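Local coordinates for protein diketoreductase (Acinetobacter baylyi, PDB 4E12) that reduces dicarbonyl compounds with NADH and probably also acts as a (3S)-3-hydroxyacyl-CoA dehydrogenase of fatty acid beta-oxidation, at residues V30-N36 against I73-L79. Sequence-based numbering, arbitrary orientation.
Sequences VTAYDIN and IRYSDDL
With CG anti to the backbone N (chi1 165°), Y33 swings its ring along the turn that follows S76, where L79, its own CG anti to N, lays CD1 over the ring centre. In this CH-pi contact L79 CD1 lies 4.1 Å from the Y33 ring centroid, almost on the ring normal. D78 N and D77 C lie at the ring edge, near its plane; Y33 CE1 is 3.5 Å from L79 N. A water accepts from L79 N and reaches Y33 OH only weakly. S76 OG takes the D78 amide in an ST turn just before helix 79-82, where D78 has the N-cap position.

Upstream of this turn, strands 29-33 and 74-76 run parallel. R74 N gives a nearly straight bond to V30 O, R74 O receives A32 N at 2.7 Å, and S76 N and D34 N continue the register onto A32 O and S76 O. The bend at chi3 (68°) brings the poorly ordered R74 guanidinium alongside T31, whose CG2 lies over one face, offset toward the rim; R74 NH2 is 3.0 Å from T31 OG1. Past the strand end, D77 CB abuts D34 O at 3.1 Å.

Strand 74-76 is an outermost strand of the chain's Rossmann sheet; strand 29-33 is bonded to strand 6-10 on its other side and directly followed by D34, an NAD(+)-binding residue. D34 OD2 is hydrogen-bonded to T12 OG1 of another NAD(+)-binding residue, and OD1 accepts the I35 amide through its anti lone pair. The D34 amide is tied to S76 O while both carboxylate oxygens have partners, an arrangement consistent with a carboxylate held in position for the cofactor.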
loop_
_atom_site.group_PDB
_atom_site.type_symbol
_atom_site.label_atom_id
_atom_site.label_comp_id
_atom_site.label_asym_id
_atom_site.label_seq_id
_atom_site.Cartn_x
_atom_site.Cartn_y
_atom_site.Cartn_z
ATOM N N VAL A 30 -23.365 -15.453 -24.507
ATOM C CA VAL A 30 -23.774 -14.585 -23.415
ATOM C C VAL A 30 -25.198 -14.109 -23.594
ATOM O O VAL A 30 -25.593 -13.666 -24.680
ATOM C CB VAL A 30 -22.828 -13.376 -23.306
ATOM C CG1 VAL A 30 -23.323 -12.352 -22.294
ATOM C CG2 VAL A 30 -21.436 -13.849 -22.917
ATOM N N THR A 31 -25.958 -14.210 -22.511
ATOM C CA THR A 31 -27.258 -13.561 -22.423
ATOM C C THR A 31 -27.166 -12.485 -21.341
ATOM O O THR A 31 -26.747 -12.765 -20.215
ATOM C CB THR A 31 -28.353 -14.558 -22.013
ATOM O OG1 THR A 31 -28.427 -15.612 -22.979
ATOM C CG2 THR A 31 -29.703 -13.861 -21.928
ATOM N N ALA A 32 -27.533 -11.255 -21.684
ATOM C CA ALA A 32 -27.573 -10.174 -20.706
ATOM C C ALA A 32 -29.009 -9.987 -20.251
ATOM O O ALA A 32 -29.899 -9.757 -21.073
ATOM C CB ALA A 32 -27.058 -8.882 -21.344
ATOM N N TYR A 33 -29.232 -10.072 -18.943
ATOM C CA TYR A 33 -30.573 -9.968 -18.402
ATOM C C TYR A 33 -30.772 -8.656 -17.641
ATOM O O TYR A 33 -29.890 -8.189 -16.909
ATOM C CB TYR A 33 -30.907 -11.157 -17.497
ATOM C CG TYR A 33 -32.132 -10.865 -16.676
ATOM C CD1 TYR A 33 -33.406 -11.072 -17.197
ATOM C CD2 TYR A 33 -32.022 -10.368 -15.378
ATOM C CE1 TYR A 33 -34.540 -10.791 -16.447
ATOM C CE2 TYR A 33 -33.146 -10.082 -14.622
ATOM C CZ TYR A 33 -34.399 -10.296 -15.160
ATOM O OH TYR A 33 -35.509 -10.017 -14.409
ATOM N N ASP A 34 -31.932 -8.050 -17.831
ATOM C CA ASP A 34 -32.284 -6.889 -17.032
ATOM C C ASP A 34 -33.805 -6.759 -17.035
ATOM O O ASP A 34 -34.495 -7.551 -17.689
ATOM C CB ASP A 34 -31.575 -5.636 -17.523
ATOM C CG ASP A 34 -31.303 -4.644 -16.396
ATOM O OD1 ASP A 34 -32.109 -4.551 -15.452
ATOM O OD2 ASP A 34 -30.261 -3.970 -16.433
ATOM N N ILE A 35 -34.332 -5.774 -16.319
ATOM C CA ILE A 35 -35.734 -5.849 -15.905
ATOM C C ILE A 35 -36.755 -5.489 -16.973
ATOM O O ILE A 35 -37.875 -5.993 -16.942
ATOM C CB ILE A 35 -35.997 -5.056 -14.609
ATOM C CG1 ILE A 35 -35.734 -3.563 -14.823
ATOM C CG2 ILE A 35 -35.117 -5.594 -13.496
ATOM C CD1 ILE A 35 -35.962 -2.718 -13.572
ATOM N N ASN A 36 -36.408 -4.629 -17.921
ATOM C CA ASN A 36 -37.370 -4.299 -18.958
ATOM C C ASN A 36 -36.641 -3.883 -20.217
ATOM O O ASN A 36 -35.408 -3.952 -20.257
ATOM C CB ASN A 36 -38.369 -3.237 -18.465
ATOM C CG ASN A 36 -37.697 -1.957 -18.033
ATOM O OD1 ASN A 36 -36.590 -1.646 -18.471
ATOM N ND2 ASN A 36 -38.355 -1.208 -17.152
ATOM N N ILE A 73 -24.382 -11.032 -28.574
ATOM C CA ILE A 73 -25.007 -10.971 -27.242
ATOM C C ILE A 73 -26.539 -11.041 -27.322
ATOM O O ILE A 73 -27.170 -10.306 -28.084
ATOM C CB ILE A 73 -24.600 -9.673 -26.494
ATOM C CG1 ILE A 73 -23.112 -9.726 -26.135
ATOM C CG2 ILE A 73 -25.485 -9.458 -25.279
ATOM C CD1 ILE A 73 -22.549 -8.444 -25.621
ATOM N N ARG A 74 -27.131 -11.928 -26.533
ATOM C CA ARG A 74 -28.589 -12.055 -26.487
ATOM C C ARG A 74 -29.130 -11.229 -25.311
ATOM O O ARG A 74 -28.543 -11.241 -24.228
ATOM C CB ARG A 74 -28.965 -13.535 -26.352
ATOM C CG ARG A 74 -30.460 -13.827 -26.451
ATOM C CD ARG A 74 -30.757 -15.322 -26.594
ATOM N NE ARG A 74 -30.430 -16.104 -25.402
ATOM C CZ ARG A 74 -31.303 -16.409 -24.444
ATOM N NH1 ARG A 74 -32.562 -15.996 -24.526
ATOM N NH2 ARG A 74 -30.922 -17.131 -23.397
ATOM N N TYR A 75 -30.226 -10.507 -25.528
ATOM C CA TYR A 75 -30.812 -9.664 -24.494
ATOM C C TYR A 75 -32.110 -10.277 -24.058
ATOM O O TYR A 75 -32.896 -10.734 -24.895
ATOM C CB TYR A 75 -31.129 -8.270 -25.035
ATOM C CG TYR A 75 -29.940 -7.546 -25.582
ATOM C CD1 TYR A 75 -29.295 -6.572 -24.823
ATOM C CD2 TYR A 75 -29.452 -7.828 -26.856
ATOM C CE1 TYR A 75 -28.198 -5.888 -25.315
ATOM C CE2 TYR A 75 -28.342 -7.153 -27.359
ATOM C CZ TYR A 75 -27.726 -6.185 -26.578
ATOM O OH TYR A 75 -26.637 -5.500 -27.038
ATOM N N SER A 76 -32.356 -10.258 -22.757
ATOM C CA SER A 76 -33.577 -10.866 -22.237
ATOM C C SER A 76 -34.110 -10.081 -21.040
ATOM O O SER A 76 -33.326 -9.596 -20.218
ATOM C CB SER A 76 -33.269 -12.300 -21.808
ATOM O OG SER A 76 -34.426 -12.963 -21.340
ATOM N N ASP A 77 -35.436 -9.947 -20.941
ATOM C CA ASP A 77 -36.018 -9.415 -19.712
ATOM C C ASP A 77 -36.996 -10.412 -19.124
ATOM O O ASP A 77 -37.930 -10.053 -18.404
ATOM C CB ASP A 77 -36.641 -8.021 -19.891
ATOM C CG ASP A 77 -37.862 -8.008 -20.801
ATOM O OD1 ASP A 77 -38.218 -9.046 -21.416
ATOM O OD2 ASP A 77 -38.469 -6.920 -20.904
ATOM N N ASP A 78 -36.761 -11.679 -19.437
ATOM C CA ASP A 78 -37.556 -12.770 -18.903
ATOM C C ASP A 78 -36.578 -13.720 -18.218
ATOM O O ASP A 78 -35.899 -14.498 -18.886
ATOM C CB ASP A 78 -38.273 -13.474 -20.062
ATOM C CG ASP A 78 -39.148 -14.631 -19.604
ATOM O OD1 ASP A 78 -39.049 -15.054 -18.432
ATOM O OD2 ASP A 78 -39.939 -15.119 -20.435
ATOM N N LEU A 79 -36.496 -13.652 -16.891
ATOM C CA LEU A 79 -35.472 -14.398 -16.151
ATOM C C LEU A 79 -35.472 -15.894 -16.492
ATOM O O LEU A 79 -34.416 -16.480 -16.765
ATOM C CB LEU A 79 -35.629 -14.162 -14.639
ATOM C CG LEU A 79 -34.582 -14.753 -13.698
ATOM C CD1 LEU A 79 -33.192 -14.263 -14.080
ATOM C CD2 LEU A 79 -34.911 -14.352 -12.269
HETATM O O HOH W 1 -38.272 -11.661 -15.334
#